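Local coordinates for ribosome-inactivating protein (Lychnis chalcedonica, PDB 2G5X) that belongs to the plant ribosome-inactivating proteins, lychnin being a single-chain member whose fold sets a mixed beta sheet against a cluster of helices, at residues K39-K44 / F63-A68; F45-L50 / S101-A106; V71-R76 / T145-K150; F88-R93 / C115-T120; E131-G136 / F160-I165. All blocks are in the same frame, centred on the assembly; numbering follows the deposited sequence.

Interaction 1. Residues K39-K44 / F63-A68; sequences KANNDK and FRASDA
Asn-41 and Ser-66 bring the two backbones closest, 4.6 Å between their CA atoms, as loop 39-44 passes the end of strand 58-64, and nearby the peptide N-H of Ala-65 points almost straight (176°) at a carbonyl oxygen, with Ala-65 N and Lys-44 O 2.9 Å apart. Arg-64 adds a side-chain bond to a second carbonyl. Its methylenes run past Asn-42, and a bend at chi3 (-71°) turns NE inward until Arg-64 NE lies 2.9 Å from Asn-42 O, which sits close to the guanidinium plane. A water joins that same oxygen to Arg-64 NH2, so one loop carbonyl is gripped twice; a long, multivalent arginine suits the task because NH2 also forms a salt bridge with Glu-91. Next to these bonds small residues face the loop. The methyl of Ala-65 meets it, with Ala-65 CB 3.7 Å from Asn-41 CB, and Ser-66 CB lies 3.6 Å from Asn-41 C. Asn-41 ND2 donates to a second water, which donates to Ala-65 O. On the outer side of the loop, Lys-44 NZ pairs with Asp-43 OD2. The Ala-65 to Lys-44 bond carries on the antiparallel register of Phe-63 with Val-46, so the contact is the open end of a beta hairpin, strands 45-51 and 58-64, within the mixed sheet of this ribosome-inactivating protein.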
# COMPACT_ATOMS: atom_id res chain seq x y z
N LYS A 39 3.02 0.49 17.82
CA LYS A 39 2.80 1.93 17.90
C LYS A 39 4.09 2.74 17.80
O LYS A 39 4.11 3.82 17.21
CB LYS A 39 2.07 2.27 19.20
CG LYS A 39 1.54 3.69 19.27
CD LYS A 39 0.62 3.86 20.48
CE LYS A 39 0.03 5.26 20.53
NZ LYS A 39 -0.94 5.40 21.66
N ALA A 40 5.17 2.21 18.38
CA ALA A 40 6.46 2.91 18.37
C ALA A 40 7.21 2.82 17.04
O ALA A 40 8.31 3.36 16.92
CB ALA A 40 7.34 2.38 19.50
N ASN A 41 6.64 2.15 16.05
CA ASN A 41 7.29 2.04 14.74
C ASN A 41 6.89 3.16 13.78
O ASN A 41 6.84 2.96 12.57
CB ASN A 41 6.99 0.69 14.09
CG ASN A 41 7.87 -0.43 14.60
OD1 ASN A 41 8.83 -0.20 15.34
ND2 ASN A 41 7.56 -1.66 14.20
N ASN A 42 6.59 4.33 14.33
CA ASN A 42 6.19 5.46 13.49
C ASN A 42 7.38 6.05 12.73
O ASN A 42 7.20 6.82 11.79
CB ASN A 42 5.53 6.55 14.35
CG ASN A 42 6.43 7.02 15.47
OD1 ASN A 42 6.81 6.25 16.35
ND2 ASN A 42 6.78 8.30 15.44
N ASP A 43 8.59 5.67 13.14
CA ASP A 43 9.81 6.16 12.50
C ASP A 43 10.54 5.02 11.79
O ASP A 43 11.73 5.14 11.45
CB ASP A 43 10.73 6.79 13.54
CG ASP A 43 11.23 5.78 14.55
OD1 ASP A 43 10.46 4.87 14.92
OD2 ASP A 43 12.40 5.91 14.99
N LYS A 44 9.83 3.92 11.58
CA LYS A 44 10.36 2.74 10.89
C LYS A 44 9.50 2.53 9.66
O LYS A 44 8.33 2.91 9.64
CB LYS A 44 10.29 1.51 11.80
CG LYS A 44 11.55 1.26 12.62
CD LYS A 44 11.99 2.51 13.36
CE LYS A 44 13.33 2.29 14.05
NZ LYS A 44 13.84 3.56 14.65
N PHE A 63 6.28 2.16 3.30
CA PHE A 63 5.14 2.29 4.21
C PHE A 63 5.59 2.49 5.66
O PHE A 63 6.48 1.78 6.13
CB PHE A 63 4.26 1.03 4.19
CG PHE A 63 3.58 0.77 2.88
CD1 PHE A 63 4.19 -0.02 1.91
CD2 PHE A 63 2.31 1.28 2.64
CE1 PHE A 63 3.54 -0.29 0.71
CE2 PHE A 63 1.65 1.02 1.44
CZ PHE A 63 2.27 0.23 0.47
N ARG A 64 4.97 3.44 6.35
CA ARG A 64 5.28 3.67 7.76
C ARG A 64 4.82 2.38 8.45
O ARG A 64 3.69 1.94 8.27
CB ARG A 64 4.50 4.88 8.29
CG ARG A 64 4.60 5.10 9.80
CD ARG A 64 4.19 6.52 10.21
NE ARG A 64 5.18 7.51 9.78
CZ ARG A 64 4.97 8.44 8.85
NH1 ARG A 64 3.80 8.53 8.23
NH2 ARG A 64 5.95 9.26 8.52
N ALA A 65 5.71 1.78 9.24
CA ALA A 65 5.44 0.50 9.91
C ALA A 65 4.37 0.46 11.00
O ALA A 65 3.77 -0.59 11.24
CB ALA A 65 6.75 -0.07 10.45
N SER A 66 4.13 1.58 11.66
CA SER A 66 3.15 1.62 12.73
C SER A 66 1.70 1.56 12.27
O SER A 66 0.83 1.06 12.99
CB SER A 66 3.34 2.89 13.57
OG SER A 66 3.14 4.05 12.78
N ASP A 67 1.44 2.05 11.06
CA ASP A 67 0.08 2.09 10.54
C ASP A 67 -0.10 1.71 9.07
O ASP A 67 -1.19 1.86 8.51
CB ASP A 67 -0.51 3.49 10.75
CG ASP A 67 0.36 4.58 10.14
OD1 ASP A 67 1.33 4.26 9.42
OD2 ASP A 67 0.07 5.78 10.37
N ALA A 68 0.97 1.21 8.44
CA ALA A 68 0.94 0.80 7.04
C ALA A 68 0.53 1.95 6.10
O ALA A 68 -0.20 1.75 5.13
CB ALA A 68 -0.02 -0.39 6.87
O HOH W 1 4.85 -2.23 13.08
O HOH W 2 8.23 9.07 10.53

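Interaction 2. Residues F45-L50 / S101-A106; sequences FVLVNL and SIFTDA
Ile-102 lies over one face of the Phe-45 ring, in a CH-pi contact that joins strand 45-51, in the mixed sheet of the ribosome-inactivating protein fold, to the last turn of helix 99-102. CG1 stands anti to the carbonyl carbon (chi1 -63°) and CD1 extends from it (chi2 173°), which sets Ile-102 CD1 4.2 Å from the centroid of the Phe-45 ring, 26° off its normal; the methylene shares the ring, with Ile-102 CG1 3.8 Å from Phe-45 CD1. A beta-branched chain gives the ring several carbons to meet at once. Two residues along, Leu-47 comes off the same side of the strand and lies against the last helix carbonyl, Leu-47 CD1 and CD2 both 3.5 Å from Ile-102 O. Leu-47 CD2 also meets an aromatic ring, 4.1 Å from Phe-103 CD1. Further out, the alternation of the strand sends Val-46 and Val-48 to helix 10-25 instead, so large apolar residues suit both sides. Phe-103 leaves helical geometry and opens a type I turn to Ala-106, closed by Ala-106 N to Phe-103 O at 3.0 Å. Strands 58-64 and 83-87 receive the Phe-103 ring through Ala-62 and Ala-85, and Asp-105 forms a salt bridge with Arg-1. Ile-102 CG2 has two aromatic neighbours, lying 4.1 Å from Phe-45 CG and above one face of the Phe-103 ring, toward its rim.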
# COMPACT_ATOMS: atom_id res chain seq x y z
N PHE A 45 10.07 1.92 8.63
CA PHE A 45 9.33 1.69 7.40
C PHE A 45 9.51 0.31 6.80
O PHE A 45 10.52 -0.36 7.03
CB PHE A 45 9.72 2.74 6.35
CG PHE A 45 9.59 4.15 6.84
CD1 PHE A 45 10.56 4.70 7.68
CD2 PHE A 45 8.46 4.90 6.53
CE1 PHE A 45 10.40 5.98 8.21
CE2 PHE A 45 8.29 6.18 7.06
CZ PHE A 45 9.26 6.72 7.90
N VAL A 46 8.50 -0.13 6.05
CA VAL A 46 8.53 -1.41 5.38
C VAL A 46 8.58 -1.12 3.88
O VAL A 46 7.72 -0.40 3.36
CB VAL A 46 7.27 -2.24 5.70
CG1 VAL A 46 7.30 -3.54 4.91
CG2 VAL A 46 7.20 -2.53 7.19
N LEU A 47 9.59 -1.65 3.20
CA LEU A 47 9.73 -1.43 1.77
C LEU A 47 9.07 -2.55 0.99
O LEU A 47 9.10 -3.71 1.41
CB LEU A 47 11.21 -1.33 1.39
CG LEU A 47 12.03 -0.21 2.05
CD1 LEU A 47 13.43 -0.21 1.47
CD2 LEU A 47 11.36 1.14 1.81
N VAL A 48 8.47 -2.18 -0.14
CA VAL A 48 7.78 -3.12 -1.01
C VAL A 48 8.18 -2.89 -2.46
O VAL A 48 8.12 -1.77 -2.95
CB VAL A 48 6.24 -2.93 -0.88
CG1 VAL A 48 5.52 -3.65 -2.01
CG2 VAL A 48 5.77 -3.45 0.47
N ASN A 49 8.59 -3.96 -3.14
CA ASN A 49 8.98 -3.84 -4.55
C ASN A 49 7.84 -4.26 -5.47
O ASN A 49 7.25 -5.33 -5.29
CB ASN A 49 10.18 -4.74 -4.86
CG ASN A 49 11.51 -4.08 -4.55
OD1 ASN A 49 11.57 -3.01 -3.95
ND2 ASN A 49 12.59 -4.73 -4.96
N LEU A 50 7.51 -3.41 -6.44
CA LEU A 50 6.50 -3.73 -7.44
C LEU A 50 7.31 -3.82 -8.73
O LEU A 50 8.06 -2.90 -9.07
CB LEU A 50 5.44 -2.62 -7.55
CG LEU A 50 4.49 -2.41 -6.36
CD1 LEU A 50 3.45 -1.34 -6.72
CD2 LEU A 50 3.78 -3.73 -6.03
N SER A 101 18.13 6.20 5.03
CA SER A 101 17.78 5.27 6.11
C SER A 101 16.46 4.59 5.81
O SER A 101 16.15 3.53 6.36
CB SER A 101 17.67 6.03 7.44
OG SER A 101 16.39 6.62 7.58
N ILE A 102 15.67 5.20 4.94
CA ILE A 102 14.37 4.66 4.55
C ILE A 102 14.53 3.84 3.27
O ILE A 102 14.20 2.66 3.24
CB ILE A 102 13.36 5.80 4.32
CG1 ILE A 102 13.14 6.55 5.63
CG2 ILE A 102 12.05 5.23 3.77
CD1 ILE A 102 12.30 7.80 5.50
N PHE A 103 15.04 4.48 2.22
CA PHE A 103 15.28 3.80 0.95
C PHE A 103 16.74 3.38 0.93
O PHE A 103 17.62 4.11 0.46
CB PHE A 103 14.98 4.73 -0.22
CG PHE A 103 13.51 4.98 -0.44
CD1 PHE A 103 12.68 3.95 -0.89
CD2 PHE A 103 12.96 6.23 -0.19
CE1 PHE A 103 11.31 4.18 -1.08
CE2 PHE A 103 11.59 6.46 -0.38
CZ PHE A 103 10.77 5.43 -0.83
N THR A 104 16.99 2.20 1.47
CA THR A 104 18.33 1.62 1.57
C THR A 104 19.24 1.77 0.36
O THR A 104 20.43 2.03 0.51
CB THR A 104 18.24 0.11 1.88
OG1 THR A 104 17.27 -0.11 2.92
CG2 THR A 104 19.59 -0.42 2.34
N ASP A 105 18.68 1.62 -0.84
CA ASP A 105 19.49 1.68 -2.06
C ASP A 105 19.48 3.01 -2.81
O ASP A 105 20.14 3.13 -3.85
CB ASP A 105 19.06 0.56 -3.01
CG ASP A 105 19.03 -0.80 -2.34
OD1 ASP A 105 20.06 -1.18 -1.74
OD2 ASP A 105 17.99 -1.48 -2.40
N ALA A 106 18.76 4.00 -2.31
CA ALA A 106 18.67 5.30 -2.98
C ALA A 106 20.04 5.95 -3.21
O ALA A 106 20.89 5.98 -2.32
CB ALA A 106 17.78 6.24 -2.18

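Interaction 3. Residues V71-R76 / T145-K150; sequences VGFQDR and TAVYGK
Asp-75 and Gly-149 make the tight part of the contact, the amide N-H of the glycine running to the carboxylate with Gly-149 N and Asp-75 OD2 2.9 Å apart. The donor arrives on the anti side of that oxygen, at 158°. Asp-75 CB points to the loop and CG lies between the backbone N and the carbonyl carbon (chi1 70°); OD1 also binds strand 83-87, in a salt bridge with Arg-84 and a bond from Asn-86 ND2, so one carboxylate ties strand to strand and to loop. Alongside, Gly-149 CA approaches Arg-76 O to 3.3 Å in a CA-H...O contact, and Phe-73 and Val-147 meet tip to tip, Phe-73 CZ being 3.7 Å from Val-147 CG1. The loop between helices 137-145 and 154-173 is shaped by a type II beta turn from Val-147 to Lys-150, with Gly-149 at its third position, where positive phi (64°) favours glycine. Toward the more exposed side no hydrogen bond crosses. Tyr-148 extends beside Arg-76, both side chains pointing the same way, with Tyr-148 OH 3.6 Å from Arg-76 CD and at the guanidinium edge, near its plane, while Arg-76 NH1 bonds to Asn-81 O. Arg-76 N, buried here, has no hydrogen-bond partner in the model.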
# COMPACT_ATOMS: atom_id res chain seq x y z
N VAL A 71 4.27 6.60 2.34
CA VAL A 71 4.92 7.91 2.42
C VAL A 71 5.68 8.34 1.16
O VAL A 71 6.10 9.50 1.06
CB VAL A 71 5.90 7.99 3.62
CG1 VAL A 71 5.14 7.70 4.93
CG2 VAL A 71 7.05 7.01 3.44
N GLY A 72 5.86 7.43 0.22
CA GLY A 72 6.58 7.76 -1.01
C GLY A 72 7.07 6.53 -1.75
O GLY A 72 6.71 5.41 -1.40
N PHE A 73 7.90 6.74 -2.78
CA PHE A 73 8.43 5.63 -3.56
C PHE A 73 9.77 5.97 -4.23
O PHE A 73 10.14 7.14 -4.35
CB PHE A 73 7.43 5.20 -4.63
CG PHE A 73 7.19 6.23 -5.71
CD1 PHE A 73 6.21 7.20 -5.55
CD2 PHE A 73 7.97 6.24 -6.86
CE1 PHE A 73 6.00 8.17 -6.53
CE2 PHE A 73 7.77 7.21 -7.85
CZ PHE A 73 6.78 8.18 -7.68
N GLN A 74 10.47 4.93 -4.68
CA GLN A 74 11.76 5.08 -5.35
C GLN A 74 11.74 4.49 -6.76
O GLN A 74 11.27 3.38 -6.96
CB GLN A 74 12.84 4.38 -4.51
CG GLN A 74 14.15 4.09 -5.24
CD GLN A 74 15.04 3.15 -4.44
OE1 GLN A 74 15.75 3.58 -3.53
NE2 GLN A 74 15.00 1.87 -4.77
N ASP A 75 12.24 5.26 -7.73
CA ASP A 75 12.33 4.78 -9.12
C ASP A 75 13.69 5.22 -9.67
O ASP A 75 14.62 5.45 -8.89
CB ASP A 75 11.16 5.31 -9.97
CG ASP A 75 11.22 6.80 -10.24
OD1 ASP A 75 11.72 7.55 -9.39
OD2 ASP A 75 10.74 7.22 -11.32
N ARG A 76 13.85 5.31 -10.99
CA ARG A 76 15.14 5.72 -11.56
C ARG A 76 15.08 7.00 -12.38
O ARG A 76 14.17 7.19 -13.18
CB ARG A 76 15.73 4.60 -12.42
CG ARG A 76 16.35 3.47 -11.62
CD ARG A 76 17.05 2.44 -12.50
NE ARG A 76 17.61 1.35 -11.71
CZ ARG A 76 18.79 1.37 -11.10
NH1 ARG A 76 19.57 2.44 -11.19
NH2 ARG A 76 19.18 0.33 -10.39
N THR A 145 3.48 2.53 -15.53
CA THR A 145 4.13 3.01 -16.74
C THR A 145 4.11 4.54 -16.90
O THR A 145 5.04 5.12 -17.46
CB THR A 145 3.49 2.36 -17.99
OG1 THR A 145 3.67 0.94 -17.91
CG2 THR A 145 4.15 2.87 -19.26
N ALA A 146 3.05 5.17 -16.41
CA ALA A 146 2.93 6.62 -16.52
C ALA A 146 3.80 7.35 -15.49
O ALA A 146 3.94 8.57 -15.54
CB ALA A 146 1.47 7.04 -16.35
N VAL A 147 4.39 6.59 -14.57
CA VAL A 147 5.22 7.17 -13.52
C VAL A 147 6.71 6.85 -13.61
O VAL A 147 7.55 7.76 -13.62
CB VAL A 147 4.71 6.74 -12.13
CG1 VAL A 147 5.70 7.16 -11.04
CG2 VAL A 147 3.35 7.36 -11.87
N TYR A 148 7.05 5.57 -13.68
CA TYR A 148 8.46 5.17 -13.71
C TYR A 148 9.37 5.90 -14.69
O TYR A 148 9.15 5.90 -15.91
CB TYR A 148 8.55 3.65 -13.95
CG TYR A 148 9.98 3.14 -14.00
CD1 TYR A 148 10.70 3.15 -15.20
CD2 TYR A 148 10.62 2.69 -12.85
CE1 TYR A 148 12.02 2.71 -15.25
CE2 TYR A 148 11.94 2.25 -12.89
CZ TYR A 148 12.63 2.27 -14.09
OH TYR A 148 13.94 1.85 -14.14
N GLY A 149 10.41 6.53 -14.14
CA GLY A 149 11.39 7.25 -14.94
C GLY A 149 10.95 8.45 -15.75
O GLY A 149 11.67 8.90 -16.64
N LYS A 150 9.77 8.99 -15.45
CA LYS A 150 9.29 10.14 -16.21
C LYS A 150 9.12 11.40 -15.38
O LYS A 150 9.45 11.44 -14.19
CB LYS A 150 7.96 9.79 -16.87
CG LYS A 150 8.03 8.60 -17.82
CD LYS A 150 6.67 8.26 -18.39
CE LYS A 150 6.78 7.11 -19.38
NZ LYS A 150 5.46 6.78 -19.97

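Interaction 4. Residues F88-R93 / C115-T120; sequences FSDEYR and CASTYT
Phe-88 turns one face of its ring to the backbone of segment 115-120: Ser-117 CA makes a CH-pi contact 4.0 Å from the Phe-88 centroid, 25° off the normal, and Ala-116 O lies over that face too. Near the ring plane, at the edge, is Cys-115 O, while the cysteine sulfur comes in obliquely, with Cys-115 SG 3.8 Å from Phe-88 CE2 in a sulfur-aromatic contact. Packing is close at the rim, where Ser-117 CB is 3.4 Å from Phe-88 CD1. The ring also touches Ala-161 of helix 154-173, which makes a broad apolar residue apt here.

The other flat group, the carboxylate of Asp-90, holds Ser-117 with both oxygens. Placing CG between the backbone N and the carbonyl carbon (chi1 60°) directs the group at the serine. Ser-117 N, 2.8 Å from Asp-90 OD1, meets it from above the carboxylate plane; Ser-117 OG, 2.8 Å from Asp-90 OD2, reaches the syn side. A short acid can thus accept from the amide and hydroxyl of one residue. The hydroxyl is also bonded to Tyr-69 OH, and a water links it to Glu-91 OE2, the glutamate being in a salt bridge with Arg-64. A backbone bond completes the join, Ser-89 N to Cys-115 O at 2.9 Å.

Both segments are lead-ins to helices: Glu-91 N bonds back to Phe-88 O as the chain approaches the helix at 92-95, and Thr-118, its OG1 bonded to Asp-121 N, is the N-cap of helix 119-126.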
# COMPACT_ATOMS: atom_id res chain seq x y z
N PHE A 88 6.11 12.15 -0.58
CA PHE A 88 4.91 12.96 -0.76
C PHE A 88 5.21 14.33 -0.16
O PHE A 88 6.02 14.45 0.76
CB PHE A 88 3.70 12.31 -0.08
CG PHE A 88 3.13 11.14 -0.84
CD1 PHE A 88 2.99 9.89 -0.24
CD2 PHE A 88 2.72 11.29 -2.16
CE1 PHE A 88 2.47 8.81 -0.95
CE2 PHE A 88 2.19 10.22 -2.88
CZ PHE A 88 2.07 8.97 -2.27
N SER A 89 4.55 15.37 -0.67
CA SER A 89 4.78 16.73 -0.20
C SER A 89 4.62 16.95 1.30
O SER A 89 5.29 17.81 1.86
CB SER A 89 3.88 17.71 -0.96
OG SER A 89 2.51 17.48 -0.66
N ASP A 90 3.74 16.19 1.94
CA ASP A 90 3.50 16.35 3.37
C ASP A 90 4.38 15.45 4.25
O ASP A 90 4.28 15.49 5.47
CB ASP A 90 2.02 16.13 3.69
CG ASP A 90 1.53 14.74 3.31
OD1 ASP A 90 2.11 14.12 2.39
OD2 ASP A 90 0.54 14.28 3.91
N GLU A 91 5.23 14.65 3.61
CA GLU A 91 6.14 13.77 4.34
C GLU A 91 7.59 14.17 4.05
O GLU A 91 8.51 13.75 4.76
CB GLU A 91 5.93 12.31 3.90
CG GLU A 91 4.64 11.65 4.38
CD GLU A 91 4.66 11.31 5.87
OE1 GLU A 91 5.73 11.40 6.50
OE2 GLU A 91 3.59 10.93 6.40
N TYR A 92 7.79 14.99 3.02
CA TYR A 92 9.12 15.43 2.61
C TYR A 92 9.97 16.12 3.69
O TYR A 92 11.13 15.75 3.89
CB TYR A 92 9.02 16.35 1.39
CG TYR A 92 10.36 16.76 0.80
CD1 TYR A 92 11.04 15.92 -0.09
CD2 TYR A 92 10.95 17.98 1.13
CE1 TYR A 92 12.28 16.29 -0.63
CE2 TYR A 92 12.18 18.35 0.61
CZ TYR A 92 12.84 17.51 -0.27
OH TYR A 92 14.07 17.88 -0.78
N ARG A 93 9.41 17.11 4.37
CA ARG A 93 10.18 17.80 5.40
C ARG A 93 10.67 16.88 6.51
O ARG A 93 11.79 17.02 6.99
CB ARG A 93 9.37 18.96 6.00
CG ARG A 93 9.05 20.08 5.03
CD ARG A 93 10.30 20.65 4.35
NE ARG A 93 9.99 21.85 3.59
CZ ARG A 93 10.00 23.08 4.09
NH1 ARG A 93 10.30 23.29 5.37
NH2 ARG A 93 9.66 24.11 3.32
N CYS A 115 2.19 15.96 -4.98
CA CYS A 115 0.96 15.70 -4.23
C CYS A 115 1.25 15.20 -2.82
O CYS A 115 2.38 14.83 -2.50
CB CYS A 115 0.07 14.70 -4.98
SG CYS A 115 0.59 12.97 -4.92
N ALA A 116 0.22 15.21 -1.97
CA ALA A 116 0.35 14.76 -0.58
C ALA A 116 -0.07 13.30 -0.41
O ALA A 116 -0.63 12.69 -1.32
CB ALA A 116 -0.48 15.65 0.34
N SER A 117 0.20 12.75 0.78
CA SER A 117 -0.09 11.36 1.10
C SER A 117 -1.51 11.03 1.56
O SER A 117 -1.89 9.86 1.64
CB SER A 117 0.87 10.88 2.18
OG SER A 117 0.54 11.51 3.42
N THR A 118 -2.29 12.05 1.88
CA THR A 118 -3.65 11.85 2.38
C THR A 118 -4.64 11.35 1.33
O THR A 118 -4.48 11.60 0.14
CB THR A 118 -4.22 13.15 2.95
OG1 THR A 118 -4.14 14.17 1.96
CG2 THR A 118 -3.44 13.58 4.20
N TYR A 119 -5.67 10.65 1.79
CA TYR A 119 -6.69 10.15 0.88
C TYR A 119 -7.37 11.35 0.23
O TYR A 119 -7.69 11.32 -0.96
CB TYR A 119 -7.73 9.31 1.62
CG TYR A 119 -7.47 7.82 1.57
CD1 TYR A 119 -7.25 7.17 0.36
CD2 TYR A 119 -7.46 7.05 2.74
CE1 TYR A 119 -7.03 5.80 0.30
CE2 TYR A 119 -7.24 5.68 2.69
CZ TYR A 119 -7.03 5.06 1.47
OH TYR A 119 -6.80 3.70 1.42
N THR A 120 -7.58 12.41 1.00
CA THR A 120 -8.22 13.61 0.46
C THR A 120 -7.45 14.23 -0.70
O THR A 120 -8.03 14.48 -1.76
CB THR A 120 -8.42 14.68 1.56
OG1 THR A 120 -7.17 14.95 2.20
CG2 THR A 120 -9.43 14.20 2.59
O HOH W 3 1.22 11.75 6.56

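Interaction 5. Residues E131-G136 / F160-I165; sequences EKLSLG and FALISI
Leu-133 meets Leu-162 and Ile-163 in a buried, mainly apolar contact between the loop that precedes helix 137-145 and the long helix 154-173. One methyl branch carries most of it. CG stands anti to the backbone N (chi1 170°), on a CB directed at the helix, and from there Leu-133 CD2 comes to 3.4 Å from Leu-162 CB, tighter than the usual distance between carbons. The same methyl lies 3.8 Å from Ile-163 CG1, so it sits against two consecutive helix residues, and the leucine and isoleucine side chains cross at about a right angle. The isoleucine extends the contact along the loop: Ile-163 CD1 is 3.9 Å from Ser-134 O, and Leu-135 CD2 approaches the helix backbone at 4.3 Å from Ile-163 CA.

Leu-162 also touches Tyr-119 and Leu-122 of helix 119-126, while Ile-163 touches Leu-140 and Ala-143 of helix 137-145, so branched aliphatic residues suit a place shared by several partners. Gly-136, the N-cap of helix 137-145, has backbone angles (phi 137°) that suit a residue without a side chain.

Some of the loop's backbone bonds run to another part of the chain: Leu-135 to Phe-190 and Glu-131 to Gly-193. Ser-164, whose CB is directed away from the loop, returns its hydroxyl to its own helix, with Ser-164 OG 3.0 Å from Phe-160 O; Ser-164 N reaches that oxygen from the opposite face of the carbonyl plane. With no hydrogen bond crossing between loop and helix, their mutual position here rests on side-chain shape and burial rather than on directional bonds.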
# COMPACT_ATOMS: atom_id res chain seq x y z
N GLU A 131 -13.86 5.04 -4.18
CA GLU A 131 -14.97 4.17 -4.56
C GLU A 131 -15.02 3.74 -6.02
O GLU A 131 -15.34 2.59 -6.31
CB GLU A 131 -16.31 4.81 -4.18
CG GLU A 131 -16.58 4.83 -2.68
CD GLU A 131 -16.10 6.09 -2.00
OE1 GLU A 131 -15.17 6.74 -2.52
OE2 GLU A 131 -16.65 6.43 -0.93
N LYS A 132 -14.70 4.65 -6.95
CA LYS A 132 -14.78 4.27 -8.35
C LYS A 132 -13.47 4.13 -9.11
O LYS A 132 -13.47 3.90 -10.32
CB LYS A 132 -15.73 5.20 -9.11
CG LYS A 132 -15.30 6.65 -9.26
CD LYS A 132 -16.48 7.45 -9.81
CE LYS A 132 -16.07 8.83 -10.28
NZ LYS A 132 -15.14 8.77 -11.44
N LEU A 133 -12.35 4.25 -8.41
CA LEU A 133 -11.04 4.09 -9.05
C LEU A 133 -10.92 2.66 -9.58
O LEU A 133 -11.20 1.70 -8.86
CB LEU A 133 -9.93 4.35 -8.03
CG LEU A 133 -8.49 4.00 -8.44
CD1 LEU A 133 -8.06 4.84 -9.63
CD2 LEU A 133 -7.57 4.24 -7.26
N SER A 134 -10.53 2.52 -10.84
CA SER A 134 -10.37 1.19 -11.45
C SER A 134 -9.16 0.47 -10.84
O SER A 134 -8.04 0.96 -10.92
CB SER A 134 -10.19 1.33 -12.96
OG SER A 134 -11.43 1.51 -13.61
N LEU A 135 -9.42 -0.69 -10.24
CA LEU A 135 -8.38 -1.50 -9.60
C LEU A 135 -8.12 -2.80 -10.36
O LEU A 135 -8.99 -3.29 -11.07
CB LEU A 135 -8.79 -1.84 -8.17
CG LEU A 135 -9.30 -0.69 -7.29
CD1 LEU A 135 -9.78 -1.26 -5.96
CD2 LEU A 135 -8.21 0.34 -7.08
N GLY A 136 -6.92 -3.35 -10.19
CA GLY A 136 -6.58 -4.60 -10.84
C GLY A 136 -5.18 -4.60 -11.44
O GLY A 136 -4.54 -3.56 -11.51
N PHE A 160 -1.40 6.31 -9.37
CA PHE A 160 -0.52 5.18 -9.08
C PHE A 160 -0.55 4.86 -7.59
O PHE A 160 -0.62 3.70 -7.18
CB PHE A 160 0.91 5.50 -9.53
CG PHE A 160 1.94 4.51 -9.03
CD1 PHE A 160 1.93 3.20 -9.48
CD2 PHE A 160 2.89 4.89 -8.10
CE1 PHE A 160 2.86 2.27 -9.01
CE2 PHE A 160 3.83 3.97 -7.62
CZ PHE A 160 3.81 2.66 -8.07
N ALA A 161 -0.48 5.90 -6.76
CA ALA A 161 -0.49 5.73 -5.31
C ALA A 161 -1.80 5.13 -4.79
O ALA A 161 -1.78 4.23 -3.95
CB ALA A 161 -0.23 7.08 -4.63
N LEU A 162 -2.93 5.64 -5.27
CA LEU A 162 -4.23 5.13 -4.82
C LEU A 162 -4.45 3.67 -5.18
O LEU A 162 -4.97 2.90 -4.37
CB LEU A 162 -5.35 5.99 -5.39
CG LEU A 162 -5.55 7.35 -4.72
CD1 LEU A 162 -6.52 8.19 -5.54
CD2 LEU A 162 -6.06 7.15 -3.30
N ILE A 163 -4.05 3.28 -6.39
CA ILE A 163 -4.22 1.89 -6.80
C ILE A 163 -3.33 1.00 -5.94
O ILE A 163 -3.74 -0.08 -5.50
CB ILE A 163 -3.85 1.69 -8.29
CG1 ILE A 163 -4.82 2.49 -9.17
CG2 ILE A 163 -3.92 0.22 -8.65
CD1 ILE A 163 -4.44 2.50 -10.66
N SER A 164 -2.10 1.46 -5.68
CA SER A 164 -1.16 0.71 -4.85
C SER A 164 -1.67 0.57 -3.42
O SER A 164 -1.54 -0.49 -2.81
CB SER A 164 0.21 1.40 -4.85
OG SER A 164 0.82 1.34 -6.13
N ILE A 165 -2.25 1.64 -2.88
CA ILE A 165 -2.78 1.60 -1.52
C ILE A 165 -3.88 0.55 -1.40
O ILE A 165 -3.89 -0.26 -0.47
CB ILE A 165 -3.31 2.99 -1.09
CG1 ILE A 165 -2.12 3.95 -0.92
CG2 ILE A 165 -4.11 2.89 0.20
CD1 ILE A 165 -2.52 5.41 -0.76

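In the fold
From the N terminus, interaction 1 closes a loop around the hairpin of strands 45-51 and 58-64, and interaction 2 crosses it, carrying the first of these strands to the end of helix 99-102. Interaction 3 crosses interaction 2 in turn, reaching from strand 69-76 to the turn after helix 137-145; interaction 4 falls wholly within its span and also crosses interaction 2. Interaction 5 crosses interaction 3. Val-147 and Phe-160 join interactions 3 and 5, Leu-50 and Ser-164 interactions 2 and 5. Interactions 2 and 3 tie the sheet to a short helix and an interhelical loop, 1 closes the open end of the hairpin, and 4 and 5 join the helical part.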